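Local coordinates for protein minor fimbrium subunit Mfa5 (Porphyromonas gingivalis ATCC 33277, PDB 6TO1) that serves as an accessory tip subunit of the minor (Mfa1) fimbriae, surface pili that mediate biofilm formation and adhesion to host cells and other bacteria, at residues A343-A348 with K376-D381; I358-Y363 with N383-A388; H536-N541 with S555-A560; I582-T587 with I626-K631. One frame throughout, in Å; residues are numbered along the deposited sequence. Where two conformers were deposited one is given.

Contact 1: A343-A348 with K376-D381; sequences AAINEA and KLTATD. With PO4 (phosphate ion), chain D.
Ile345, on helix 340-353, packs against the last turn of helix 369-378, where it meets Leu377 and Thr378. The backbones come nearest at Ile345 and Thr378, whose CA atoms are 4.6 Å apart.

The apolar part has two pieces. Ile345 CD1 touches Leu377 CB at 3.8 Å, the two side chains crossing at a slant. One turn further on, Ala348 CB meets Thr378 CG2 at 3.7 Å; with OG1 beside the backbone N of Thr378 (chi1 -57°), CG2 is left anti to that N.

Carbon-to-oxygen contacts make up the rest. Ile345 CG1 lies 3.4 Å from Thr378 OG1, Ile345 CG2 lies near Leu377 O, and Ala348 CB lies 3.5 Å from Thr378 O. None is a hydrogen bond, and the hydroxyl has its polar partner within its own helix, the carbonyl of Ser374 one turn back.

The charged group lies apart from this packing. The extended chain of Lys376 carries NZ to a phosphate ion, probably from the crystallisation liquor, hydrogen-bonding its O2 at 3.0 Å; Glu382 forms a salt bridge with the same nitrogen.

Segments 343-348 and 376-381 of this von Willebrand factor A domain thus meet by van der Waals contact alone; just beyond, Lys352 adds a polar tie to Ala379 O. With the Thr378 hydroxyl engaged by its own helix, its polar side chain can sit in a buried, largely aliphatic interface.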
loop_
_atom_site.group_PDB
_atom_site.type_symbol
_atom_site.label_atom_id
_atom_site.label_comp_id
_atom_site.label_asym_id
_atom_site.label_seq_id
_atom_site.Cartn_x
_atom_site.Cartn_y
_atom_site.Cartn_z
ATOM N N ALA A 343 -37.186 -10.907 17.922
ATOM C CA ALA A 343 -37.237 -9.538 17.411
ATOM C C ALA A 343 -35.836 -8.927 17.299
ATOM O O ALA A 343 -35.559 -8.156 16.373
ATOM C CB ALA A 343 -38.114 -8.664 18.298
ATOM N N ALA A 344 -34.958 -9.244 18.242
ATOM C CA ALA A 344 -33.589 -8.740 18.179
ATOM C C ALA A 344 -32.807 -9.370 17.038
ATOM O O ALA A 344 -32.015 -8.689 16.379
ATOM C CB ALA A 344 -32.892 -8.986 19.508
ATOM N N ILE A 345 -32.969 -10.678 16.814
ATOM C CA ILE A 345 -32.363 -11.289 15.631
ATOM C C ILE A 345 -32.872 -10.584 14.369
ATOM O O ILE A 345 -32.107 -10.308 13.436
ATOM C CB ILE A 345 -32.641 -12.801 15.586
ATOM C CG1 ILE A 345 -32.059 -13.510 16.817
ATOM C CG2 ILE A 345 -32.110 -13.343 14.275
ATOM C CD1 ILE A 345 -32.608 -14.900 17.048
ATOM N N ASN A 346 -34.181 -10.275 14.339
ATOM C CA ASN A 346 -34.816 -9.596 13.209
ATOM C C ASN A 346 -34.182 -8.237 12.970
ATOM O O ASN A 346 -33.876 -7.862 11.824
ATOM C CB ASN A 346 -36.321 -9.472 13.527
ATOM C CG ASN A 346 -37.218 -9.419 12.307
ATOM O OD1 ASN A 346 -38.390 -9.815 12.390
ATOM N ND2 ASN A 346 -36.729 -8.876 11.221
ATOM N N GLU A 347 -33.971 -7.479 14.049
ATOM C CA GLU A 347 -33.379 -6.156 13.955
ATOM C C GLU A 347 -31.935 -6.238 13.481
ATOM O O GLU A 347 -31.493 -5.423 12.662
ATOM C CB GLU A 347 -33.456 -5.485 15.314
ATOM C CG GLU A 347 -33.083 -4.029 15.302
ATOM C CD GLU A 347 -34.118 -3.171 14.603
ATOM O OE1 GLU A 347 -35.307 -3.557 14.599
ATOM O OE2 GLU A 347 -33.749 -2.110 14.066
ATOM N N ALA A 348 -31.200 -7.233 13.961
ATOM C CA ALA A 348 -29.847 -7.423 13.473
ATOM C C ALA A 348 -29.839 -7.741 11.991
ATOM O O ALA A 348 -28.894 -7.373 11.299
ATOM C CB ALA A 348 -29.145 -8.521 14.259
ATOM N N LYS A 376 -26.043 -16.192 18.966
ATOM C CA LYS A 376 -25.369 -16.730 17.793
ATOM C C LYS A 376 -26.077 -16.310 16.509
ATOM O O LYS A 376 -25.426 -15.969 15.519
ATOM C CB LYS A 376 -25.286 -18.255 17.865
ATOM C CG LYS A 376 -24.275 -18.773 18.818
ATOM C CD LYS A 376 -24.284 -20.336 18.840
ATOM C CE LYS A 376 -23.480 -20.858 19.996
ATOM N NZ LYS A 376 -23.400 -22.340 19.893
ATOM N N LEU A 377 -27.416 -16.325 16.507
ATOM C CA LEU A 377 -28.159 -15.969 15.304
ATOM C C LEU A 377 -28.164 -14.463 15.062
ATOM O O LEU A 377 -28.388 -14.022 13.933
ATOM C CB LEU A 377 -29.592 -16.498 15.413
ATOM C CG LEU A 377 -29.752 -18.013 15.299
ATOM C CD1 LEU A 377 -31.253 -18.386 15.246
ATOM C CD2 LEU A 377 -29.054 -18.590 14.109
ATOM N N THR A 378 -28.006 -13.665 16.131
ATOM C CA THR A 378 -27.927 -12.223 16.036
ATOM C C THR A 378 -26.613 -11.801 15.383
ATOM O O THR A 378 -26.584 -10.859 14.579
ATOM C CB THR A 378 -28.039 -11.607 17.442
ATOM O OG1 THR A 378 -29.246 -12.022 18.086
ATOM C CG2 THR A 378 -28.024 -10.112 17.376
ATOM N N ALA A 379 -25.536 -12.543 15.660
ATOM C CA ALA A 379 -24.239 -12.251 15.078
ATOM C C ALA A 379 -24.220 -12.584 13.587
ATOM O O ALA A 379 -25.098 -13.273 13.060
ATOM C CB ALA A 379 -23.146 -13.054 15.776
ATOM N N THR A 380 -23.177 -12.098 12.912
ATOM C CA THR A 380 -23.030 -12.346 11.482
ATOM C C THR A 380 -23.019 -13.835 11.178
ATOM O O THR A 380 -23.608 -14.279 10.186
ATOM C CB THR A 380 -21.748 -11.691 10.980
ATOM O OG1 THR A 380 -21.963 -10.282 10.843
ATOM C CG2 THR A 380 -21.326 -12.231 9.606
ATOM N N ASP A 381 -22.346 -14.610 12.015
ATOM C CA ASP A 381 -22.381 -16.068 11.967
ATOM C C ASP A 381 -22.004 -16.553 13.360
ATOM O O ASP A 381 -21.656 -15.761 14.241
ATOM C CB ASP A 381 -21.444 -16.625 10.888
ATOM C CG ASP A 381 -20.042 -16.070 10.991
ATOM O OD1 ASP A 381 -19.499 -16.018 12.111
ATOM O OD2 ASP A 381 -19.464 -15.709 9.949
HETATM P P PO4 D . -24.609 -23.199 23.512
HETATM O O1 PO4 D . -23.420 -22.265 23.569
HETATM O O2 PO4 D . -25.155 -23.275 22.103
HETATM O O3 PO4 D . -24.205 -24.606 23.887
HETATM O O4 PO4 D . -25.697 -22.719 24.441
#

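Contact 2: I358-Y363 with N383-A388; sequences IHTIGY and NHFFTA
Thr360 and Phe385 pair as parallel strand neighbours, their CA atoms 4.7 Å apart, and the strand axes diverge by only 18°. Four backbone hydrogen bonds join the strands. On strand 357-362, Thr360 N donates to His384 O (2.9 Å) and Gly362 N to Phe386 O; the return bonds run from Phe386 N to Thr360 O (3.1 Å) and from Ala388 N to Gly362 O. All four are fairly straight at the hydrogen, but at Gly362 O the donor stands 34° out of the carbonyl plane. All four acceptors also receive a CA-H...O contact, from His359, Phe385, Ile361 and Thr387, the last, to Gly362 O, being the longest.

Side-chain polar atoms find partners beyond the pair. Thr360 OG1 meets the edge of the Phe385 ring at CD1 (3.3 Å), yet its hydrogen bond goes to Leu375 O. The rings of His359 and His384 meet obliquely, with centroids 5.1 Å apart; His359 NE2 pairs with His229 ND1, and His384 ND1 with Asp381. Tyr363 OH is bonded to Ser152.

On the face opposite Thr360 and Phe385, Phe386 CG lies between its backbone N and carbonyl carbon (chi1 61°), and the side chain runs beside Ile361, whose CG1 makes a CH-pi contact 4.0 Å from the ring centroid. Separately, Ala388 CB sits over the Tyr363 ring, 3.6 Å from its centroid, also CH-pi.

The contact closes the beta-alpha-beta crossover through helix 369-378, which covers the Phe385 face; helix 390-395 packs on Phe386 and Ala388. Strand 385-387 is an edge strand of the sheet within this chain, and strand 227-234 flanks strand 357-362 on its other side.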
loop_
_atom_site.group_PDB
_atom_site.type_symbol
_atom_site.label_atom_id
_atom_site.label_comp_id
_atom_site.label_asym_id
_atom_site.label_seq_id
_atom_site.Cartn_x
_atom_site.Cartn_y
_atom_site.Cartn_z
ATOM N N ILE A 358 -21.808 -8.014 12.594
ATOM C CA ILE A 358 -22.368 -8.083 13.935
ATOM C C ILE A 358 -21.592 -9.098 14.748
ATOM O O ILE A 358 -21.565 -10.285 14.399
ATOM C CB ILE A 358 -23.864 -8.464 13.945
ATOM C CG1 ILE A 358 -24.585 -7.730 12.836
ATOM C CG2 ILE A 358 -24.434 -8.210 15.329
ATOM C CD1 ILE A 358 -24.543 -6.251 12.926
ATOM N N HIS A 359 -21.049 -8.642 15.877
ATOM C CA HIS A 359 -20.412 -9.481 16.875
ATOM C C HIS A 359 -21.280 -9.529 18.125
ATOM O O HIS A 359 -21.809 -8.497 18.557
ATOM C CB HIS A 359 -19.050 -8.929 17.282
ATOM C CG HIS A 359 -18.199 -8.505 16.136
ATOM N ND1 HIS A 359 -17.144 -9.269 15.682
ATOM C CD2 HIS A 359 -18.233 -7.400 15.358
ATOM C CE1 HIS A 359 -16.575 -8.651 14.662
ATOM N NE2 HIS A 359 -17.208 -7.510 14.453
ATOM N N THR A 360 -21.415 -10.702 18.722
ATOM C CA THR A 360 -22.162 -10.789 19.967
ATOM C C THR A 360 -21.300 -11.501 20.996
ATOM O O THR A 360 -20.553 -12.424 20.683
ATOM C CB THR A 360 -23.505 -11.525 19.817
ATOM O OG1 THR A 360 -23.258 -12.831 19.288
ATOM C CG2 THR A 360 -24.426 -10.777 18.892
ATOM N N ILE A 361 -21.449 -11.083 22.243
ATOM C CA ILE A 361 -20.661 -11.605 23.350
ATOM C C ILE A 361 -21.642 -11.945 24.450
ATOM O O ILE A 361 -22.386 -11.075 24.902
ATOM C CB ILE A 361 -19.615 -10.585 23.835
ATOM C CG1 ILE A 361 -18.733 -10.153 22.670
ATOM C CG2 ILE A 361 -18.813 -11.165 24.964
ATOM C CD1 ILE A 361 -17.785 -9.027 23.040
ATOM N N GLY A 362 -21.646 -13.200 24.895
ATOM C CA GLY A 362 -22.642 -13.669 25.834
ATOM C C GLY A 362 -22.080 -13.709 27.242
ATOM O O GLY A 362 -21.138 -14.449 27.521
ATOM N N TYR A 363 -22.669 -12.914 28.128
ATOM C CA TYR A 363 -22.162 -12.776 29.492
ATOM C C TYR A 363 -22.831 -13.701 30.513
ATOM O O TYR A 363 -22.458 -13.668 31.692
ATOM C CB TYR A 363 -22.285 -11.304 29.924
ATOM C CG TYR A 363 -21.214 -10.455 29.275
ATOM C CD1 TYR A 363 -20.078 -10.070 29.974
ATOM C CD2 TYR A 363 -21.309 -10.088 27.932
ATOM C CE1 TYR A 363 -19.103 -9.319 29.378
ATOM C CE2 TYR A 363 -20.325 -9.362 27.327
ATOM C CZ TYR A 363 -19.231 -8.965 28.048
ATOM O OH TYR A 363 -18.251 -8.244 27.426
ATOM N N ASN A 383 -19.433 -17.974 14.423
ATOM C CA ASN A 383 -18.062 -17.641 14.779
ATOM C C ASN A 383 -17.887 -16.182 15.189
ATOM O O ASN A 383 -16.822 -15.832 15.698
ATOM C CB ASN A 383 -17.132 -17.962 13.616
ATOM C CG ASN A 383 -16.880 -19.459 13.474
ATOM O OD1 ASN A 383 -17.190 -20.240 14.380
ATOM N ND2 ASN A 383 -16.331 -19.866 12.338
ATOM N N HIS A 384 -18.892 -15.325 14.979
ATOM C CA HIS A 384 -18.865 -13.969 15.505
ATOM C C HIS A 384 -19.581 -13.847 16.850
ATOM O O HIS A 384 -19.810 -12.726 17.327
ATOM C CB HIS A 384 -19.487 -12.993 14.504
ATOM C CG HIS A 384 -18.596 -12.660 13.354
ATOM N ND1 HIS A 384 -18.266 -13.578 12.376
ATOM C CD2 HIS A 384 -17.965 -11.513 13.021
ATOM C CE1 HIS A 384 -17.485 -13.002 11.485
ATOM N NE2 HIS A 384 -17.280 -11.753 11.857
ATOM N N PHE A 385 -19.940 -14.968 17.461
ATOM C CA PHE A 385 -20.393 -15.030 18.838
ATOM C C PHE A 385 -19.313 -15.689 19.683
ATOM O O PHE A 385 -18.670 -16.652 19.242
ATOM C CB PHE A 385 -21.690 -15.853 18.958
ATOM C CG PHE A 385 -21.991 -16.290 20.340
ATOM C CD1 PHE A 385 -22.592 -15.430 21.239
ATOM C CD2 PHE A 385 -21.668 -17.575 20.769
ATOM C CE1 PHE A 385 -22.883 -15.834 22.523
ATOM C CE2 PHE A 385 -21.942 -17.973 22.069
ATOM C CZ PHE A 385 -22.566 -17.105 22.936
ATOM N N PHE A 386 -19.124 -15.201 20.903
ATOM C CA PHE A 386 -18.365 -15.959 21.888
ATOM C C PHE A 386 -18.866 -15.654 23.291
ATOM O O PHE A 386 -19.468 -14.610 23.546
ATOM C CB PHE A 386 -16.846 -15.712 21.748
ATOM C CG PHE A 386 -16.400 -14.281 21.936
ATOM C CD1 PHE A 386 -16.143 -13.791 23.205
ATOM C CD2 PHE A 386 -16.183 -13.451 20.845
ATOM C CE1 PHE A 386 -15.708 -12.491 23.390
ATOM C CE2 PHE A 386 -15.754 -12.137 21.026
ATOM C CZ PHE A 386 -15.499 -11.677 22.299
ATOM N N THR A 387 -18.668 -16.614 24.186
ATOM C CA THR A 387 -19.011 -16.412 25.583
ATOM C C THR A 387 -17.921 -15.582 26.248
ATOM O O THR A 387 -16.752 -15.647 25.874
ATOM C CB THR A 387 -19.162 -17.742 26.323
ATOM O OG1 THR A 387 -17.950 -18.485 26.169
ATOM C CG2 THR A 387 -20.323 -18.546 25.750
ATOM N N ALA A 388 -18.317 -14.812 27.256
ATOM C CA ALA A 388 -17.414 -13.868 27.900
ATOM C C ALA A 388 -16.540 -14.559 28.953
ATOM O O ALA A 388 -16.515 -14.186 30.126
ATOM C CB ALA A 388 -18.222 -12.740 28.519
#

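Contact 3: H536-N541 with S555-A560; sequences HYVLVN and SSLSEA
Val538 and Leu557 meet with their side chains crossing at about a right angle. Val538 CG2 touches Leu557 CD2 at 3.9 Å, and the same Leu557 methyl reaches Val540 CG1 at 3.7 Å, so one branch of the leucine bridges two valines two residues apart. Its approach to Val540 is slanted. With chi1 at -69°, Leu557 CG is anti to its own carbonyl carbon, and CD2 lies on the side of the valines.

Val538 has a second neighbour in Ala560: CB meets CB at 3.9 Å, and the CA atoms of these residues, 5.8 Å apart, are the closest CA pair of the two segments. The Ala560 methyl also sits 3.4 Å from Leu539 O, and Val538 CG1 lies 3.9 Å from Leu557 O.

The loop that presents these groups is bonded within itself. Residues 557-559 form a 3-10 turn in which Glu559 N donates to Ser556 O and Ala560 N to Leu557 O, both at 3.0 Å. Ser556 OG binds the anti lone pair of Glu559 OE2 at 2.6 Å, and it accepts from Ser558 OG. Strand 634-643 borders the contact, Leu557 touching Tyr638 and Val540 touching Ala640.

Ser556, Ser558 and Glu559 bond among themselves, while Leu557 and Ala560 turn methyl groups to strand 530-539 and the residues after it. The join is therefore one of shape and buried apolar surface rather than of directed bonds.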
loop_
_atom_site.group_PDB
_atom_site.type_symbol
_atom_site.label_atom_id
_atom_site.label_comp_id
_atom_site.label_asym_id
_atom_site.label_seq_id
_atom_site.Cartn_x
_atom_site.Cartn_y
_atom_site.Cartn_z
ATOM N N HIS A 536 48.026 10.269 -32.965
ATOM C CA HIS A 536 48.060 9.441 -34.157
ATOM C C HIS A 536 49.295 9.810 -34.978
ATOM O O HIS A 536 49.740 10.959 -34.956
ATOM C CB HIS A 536 46.824 9.642 -35.025
ATOM C CG HIS A 536 45.529 9.536 -34.279
ATOM N ND1 HIS A 536 44.800 8.366 -34.222
ATOM C CD2 HIS A 536 44.827 10.460 -33.580
ATOM C CE1 HIS A 536 43.697 8.574 -33.516
ATOM N NE2 HIS A 536 43.696 9.833 -33.102
ATOM N N TYR A 537 49.827 8.829 -35.695
ATOM C CA TYR A 537 51.094 8.953 -36.424
ATOM C C TYR A 537 50.855 8.502 -37.858
ATOM O O TYR A 537 50.772 7.302 -38.142
ATOM C CB TYR A 537 52.170 8.128 -35.730
ATOM C CG TYR A 537 52.321 8.492 -34.268
ATOM C CD1 TYR A 537 53.150 9.522 -33.880
ATOM C CD2 TYR A 537 51.556 7.846 -33.267
ATOM C CE1 TYR A 537 53.265 9.893 -32.585
ATOM C CE2 TYR A 537 51.690 8.200 -31.944
ATOM C CZ TYR A 537 52.544 9.227 -31.605
ATOM O OH TYR A 537 52.709 9.647 -30.306
ATOM N N VAL A 538 50.730 9.472 -38.763
ATOM C CA VAL A 538 50.220 9.201 -40.096
ATOM C C VAL A 538 51.146 9.729 -41.186
ATOM O O VAL A 538 51.966 10.621 -40.976
ATOM C CB VAL A 538 48.795 9.795 -40.281
ATOM C CG1 VAL A 538 47.813 9.147 -39.271
ATOM C CG2 VAL A 538 48.806 11.291 -40.133
ATOM N N LEU A 539 50.913 9.222 -42.386
ATOM C CA LEU A 539 51.780 9.401 -43.538
ATOM C C LEU A 539 51.282 10.533 -44.423
ATOM O O LEU A 539 50.088 10.611 -44.727
ATOM C CB LEU A 539 51.835 8.095 -44.334
ATOM C CG LEU A 539 52.679 8.047 -45.619
ATOM C CD1 LEU A 539 54.127 8.268 -45.210
ATOM C CD2 LEU A 539 52.524 6.753 -46.384
ATOM N N VAL A 540 52.197 11.422 -44.811
ATOM C CA VAL A 540 51.930 12.394 -45.864
ATOM C C VAL A 540 52.972 12.210 -46.958
ATOM O O VAL A 540 54.047 11.628 -46.755
ATOM C CB VAL A 540 51.931 13.851 -45.376
ATOM C CG1 VAL A 540 50.834 14.082 -44.350
ATOM C CG2 VAL A 540 53.311 14.224 -44.810
ATOM N N ASN A 541 52.652 12.720 -48.136
ATOM C CA ASN A 541 53.627 12.672 -49.204
ATOM C C ASN A 541 54.571 13.871 -49.123
ATOM O O ASN A 541 54.532 14.691 -48.195
ATOM C CB ASN A 541 52.931 12.569 -50.570
ATOM C CG ASN A 541 52.110 13.780 -50.912
ATOM O OD1 ASN A 541 52.318 14.860 -50.371
ATOM N ND2 ASN A 541 51.170 13.615 -51.844
ATOM N N SER A 555 41.457 13.035 -48.239
ATOM C CA SER A 555 40.921 14.340 -47.892
ATOM C C SER A 555 41.380 14.829 -46.535
ATOM O O SER A 555 41.385 16.042 -46.304
ATOM C CB SER A 555 39.393 14.280 -47.920
ATOM O OG SER A 555 38.952 13.543 -49.051
ATOM N N SER A 556 41.784 13.926 -45.646
ATOM C CA SER A 556 42.087 14.316 -44.279
ATOM C C SER A 556 43.116 13.373 -43.675
ATOM O O SER A 556 43.236 12.212 -44.068
ATOM C CB SER A 556 40.843 14.287 -43.397
ATOM O OG SER A 556 40.549 12.928 -43.099
ATOM N N LEU A 557 43.841 13.892 -42.687
ATOM C CA LEU A 557 44.863 13.101 -42.021
ATOM C C LEU A 557 44.263 11.906 -41.311
ATOM O O LEU A 557 44.931 10.881 -41.158
ATOM C CB LEU A 557 45.622 13.982 -41.032
ATOM C CG LEU A 557 46.484 15.047 -41.733
ATOM C CD1 LEU A 557 46.797 16.196 -40.807
ATOM C CD2 LEU A 557 47.749 14.398 -42.250
ATOM N N SER A 558 43.006 12.013 -40.857
ATOM C CA SER A 558 42.398 10.867 -40.193
ATOM C C SER A 558 42.219 9.694 -41.134
ATOM O O SER A 558 41.988 8.576 -40.666
ATOM C CB SER A 558 41.055 11.254 -39.577
ATOM O OG SER A 558 40.184 11.778 -40.552
ATOM N N GLU A 559 42.325 9.920 -42.441
ATOM C CA GLU A 559 42.227 8.851 -43.420
ATOM C C GLU A 559 43.583 8.347 -43.880
ATOM O O GLU A 559 43.645 7.380 -44.647
ATOM C CB GLU A 559 41.437 9.325 -44.649
ATOM C CG GLU A 559 39.960 9.642 -44.393
ATOM C CD GLU A 559 39.392 10.609 -45.428
ATOM O OE1 GLU A 559 38.895 10.145 -46.474
ATOM O OE2 GLU A 559 39.461 11.838 -45.209
ATOM N N ALA A 560 44.663 8.992 -43.456
ATOM C CA ALA A 560 45.972 8.658 -43.985
ATOM C C ALA A 560 46.501 7.378 -43.355
ATOM O O ALA A 560 46.076 6.949 -42.278
ATOM C CB ALA A 560 46.960 9.805 -43.746
#

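Contact 4: I582-T587 with I626-K631; sequences IKLDKT and IGISWK
Leu584 and Ser629 bring the two segments to a CA separation of 6.2 Å, as do Lys586 and Trp630, with the touching parts running at 47° to each other; at that spacing, and with no direct hydrogen bond between the segments, the backbones pass without pairing as strands.

Aliphatic tips fill the first half of the interface. Ile628 CD1 meets Ile582 CG2 at 3.8 Å and Leu584 CD2 at 3.7 Å, crossing both side chains at about a right angle. Chi1 of 54° places Ile628 CG1 between its backbone N and carbonyl carbon, and CD1 extends from there between the two partners. The other Leu584 branch, CD1, lies 3.6 Å from Ser629 O and close to Trp630 CA.

Polar linkage runs through one water, which donates to Asp585 O at 2.6 Å and accepts from Trp630 N at 3.1 Å. Asp585 OD1 meanwhile takes Thr587 N (2.9 Å), closing an Asx turn, and Thr587 OG1; the amide arrives 45° above the carboxylate plane, the hydroxyl on the syn side. Trp630 NE1 lies near Lys586 O but bonds to Glu589, while its ring meets Phe498 edge-to-face.

Strand 582-583 is paired antiparallel with strand 530-539, and strand 624-628 with strand 592-596. The contact therefore packs one sheet on the other, with Ile533 of strand 530-539 touching both Ile582 and Ile628, and Gln592 next to Leu584 and Ser629.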
loop_
_atom_site.group_PDB
_atom_site.type_symbol
_atom_site.label_atom_id
_atom_site.label_comp_id
_atom_site.label_asym_id
_atom_site.label_seq_id
_atom_site.Cartn_x
_atom_site.Cartn_y
_atom_site.Cartn_z
ATOM N N ILE A 582 42.584 12.156 -18.306
ATOM C CA ILE A 582 42.928 13.537 -17.981
ATOM C C ILE A 582 41.760 14.156 -17.229
ATOM O O ILE A 582 40.655 14.272 -17.771
ATOM C CB ILE A 582 43.254 14.341 -19.253
ATOM C CG1 ILE A 582 44.376 13.632 -20.016
ATOM C CG2 ILE A 582 43.538 15.761 -18.917
ATOM C CD1 ILE A 582 44.596 14.158 -21.425
ATOM N N LYS A 583 42.016 14.569 -15.992
ATOM C CA LYS A 583 40.980 15.169 -15.166
ATOM C C LYS A 583 40.455 16.451 -15.792
ATOM O O LYS A 583 41.224 17.341 -16.172
ATOM C CB LYS A 583 41.537 15.462 -13.778
ATOM C CG LYS A 583 40.505 16.023 -12.789
ATOM C CD LYS A 583 40.905 15.673 -11.357
ATOM C CE LYS A 583 39.796 16.022 -10.355
ATOM N NZ LYS A 583 40.028 15.343 -9.047
ATOM N N LEU A 584 39.128 16.560 -15.857
ATOM C CA LEU A 584 38.455 17.661 -16.517
ATOM C C LEU A 584 37.941 18.672 -15.505
ATOM O O LEU A 584 37.652 18.328 -14.354
ATOM C CB LEU A 584 37.283 17.146 -17.352
ATOM C CG LEU A 584 37.625 16.223 -18.505
ATOM C CD1 LEU A 584 36.394 15.693 -19.206
ATOM C CD2 LEU A 584 38.564 16.956 -19.504
ATOM N N ASP A 585 37.820 19.930 -15.949
ATOM C CA ASP A 585 37.200 20.976 -15.139
ATOM C C ASP A 585 35.712 20.995 -15.472
ATOM O O ASP A 585 35.308 21.481 -16.539
ATOM C CB ASP A 585 37.835 22.338 -15.397
ATOM C CG ASP A 585 37.149 23.459 -14.628
ATOM O OD1 ASP A 585 36.202 23.184 -13.851
ATOM O OD2 ASP A 585 37.564 24.626 -14.807
ATOM N N LYS A 586 34.894 20.466 -14.565
ATOM C CA LYS A 586 33.472 20.343 -14.831
ATOM C C LYS A 586 32.736 21.667 -14.777
ATOM O O LYS A 586 31.578 21.733 -15.222
ATOM C CB LYS A 586 32.828 19.385 -13.818
ATOM C CG LYS A 586 33.329 17.965 -13.894
ATOM C CD LYS A 586 32.499 17.097 -12.945
ATOM C CE LYS A 586 32.861 15.635 -13.025
ATOM N NZ LYS A 586 31.814 14.803 -12.338
ATOM N N THR A 587 33.355 22.707 -14.222
ATOM C CA THR A 587 32.664 23.974 -14.044
ATOM C C THR A 587 32.699 24.831 -15.289
ATOM O O THR A 587 32.175 25.951 -15.263
ATOM C CB THR A 587 33.263 24.746 -12.864
ATOM O OG1 THR A 587 34.573 25.215 -13.202
ATOM C CG2 THR A 587 33.357 23.842 -11.651
ATOM N N ILE A 626 46.097 20.822 -27.883
ATOM C CA ILE A 626 44.939 19.944 -28.021
ATOM C C ILE A 626 44.029 20.211 -26.822
ATOM O O ILE A 626 44.491 20.185 -25.673
ATOM C CB ILE A 626 45.327 18.456 -28.075
ATOM C CG1 ILE A 626 46.345 18.193 -29.187
ATOM C CG2 ILE A 626 44.079 17.570 -28.264
ATOM C CD1 ILE A 626 45.813 18.288 -30.581
ATOM N N GLY A 627 42.748 20.439 -27.088
ATOM C CA GLY A 627 41.803 20.863 -26.057
ATOM C C GLY A 627 40.679 19.860 -25.851
ATOM O O GLY A 627 40.214 19.236 -26.808
ATOM N N ILE A 628 40.280 19.701 -24.587
ATOM C CA ILE A 628 39.208 18.790 -24.194
ATOM C C ILE A 628 38.333 19.456 -23.138
ATOM O O ILE A 628 38.734 20.409 -22.462
ATOM C CB ILE A 628 39.748 17.446 -23.650
ATOM C CG1 ILE A 628 40.741 17.681 -22.505
ATOM C CG2 ILE A 628 40.382 16.641 -24.767
ATOM C CD1 ILE A 628 41.310 16.405 -21.920
ATOM N N SER A 629 37.109 18.935 -23.006
ATOM C CA SER A 629 36.172 19.413 -21.994
ATOM C C SER A 629 35.226 18.270 -21.644
ATOM O O SER A 629 35.234 17.220 -22.285
ATOM C CB SER A 629 35.347 20.597 -22.485
ATOM O OG SER A 629 34.408 20.150 -23.477
ATOM N N TRP A 630 34.349 18.507 -20.666
ATOM C CA TRP A 630 33.352 17.492 -20.336
ATOM C C TRP A 630 32.362 17.256 -21.464
ATOM O O TRP A 630 31.801 16.156 -21.554
ATOM C CB TRP A 630 32.627 17.863 -19.047
ATOM C CG TRP A 630 31.685 18.997 -19.085
ATOM C CD1 TRP A 630 31.929 20.278 -18.702
ATOM C CD2 TRP A 630 30.301 18.939 -19.439
ATOM N NE1 TRP A 630 30.791 21.037 -18.819
ATOM C CE2 TRP A 630 29.778 20.236 -19.282
ATOM C CE3 TRP A 630 29.458 17.914 -19.901
ATOM C CZ2 TRP A 630 28.446 20.543 -19.555
ATOM C CZ3 TRP A 630 28.126 18.221 -20.173
ATOM C CH2 TRP A 630 27.638 19.528 -19.998
ATOM N N LYS A 631 32.165 18.228 -22.350
ATOM C CA LYS A 631 31.296 18.022 -23.501
ATOM C C LYS A 631 32.029 17.471 -24.715
ATOM O O LYS A 631 31.398 16.873 -25.592
ATOM C CB LYS A 631 30.609 19.333 -23.891
ATOM C CG LYS A 631 29.792 19.964 -22.775
ATOM C CD LYS A 631 29.142 21.268 -23.236
ATOM C CE LYS A 631 27.717 21.051 -23.736
ATOM N NZ LYS A 631 27.649 20.121 -24.883
HETATM O O HOH W 1 35.202 20.984 -19.100
#

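Contacts 1 and 2 lie about 11 Å apart, centre to centre, in the von Willebrand factor A domain, and they touch. Thr380 N probably donates to Ile358 O (2.8 Å), while Lys376 CG packs on Phe385 CD2 at 3.5 Å. Helix 369-378 thus serves both. The bound magnesium ion is about 12 Å from the Ala344 side chain and about 10 Å from that of Tyr363, so neither contact holds it directly. Contacts 3 and 4 belong to the far end of the elongated chain, contact 3 being about 98 Å from contact 1 between centres. They are separated by about 8 Å at their nearest atoms, and neighbouring strands 530-539 and 582-583 connect them.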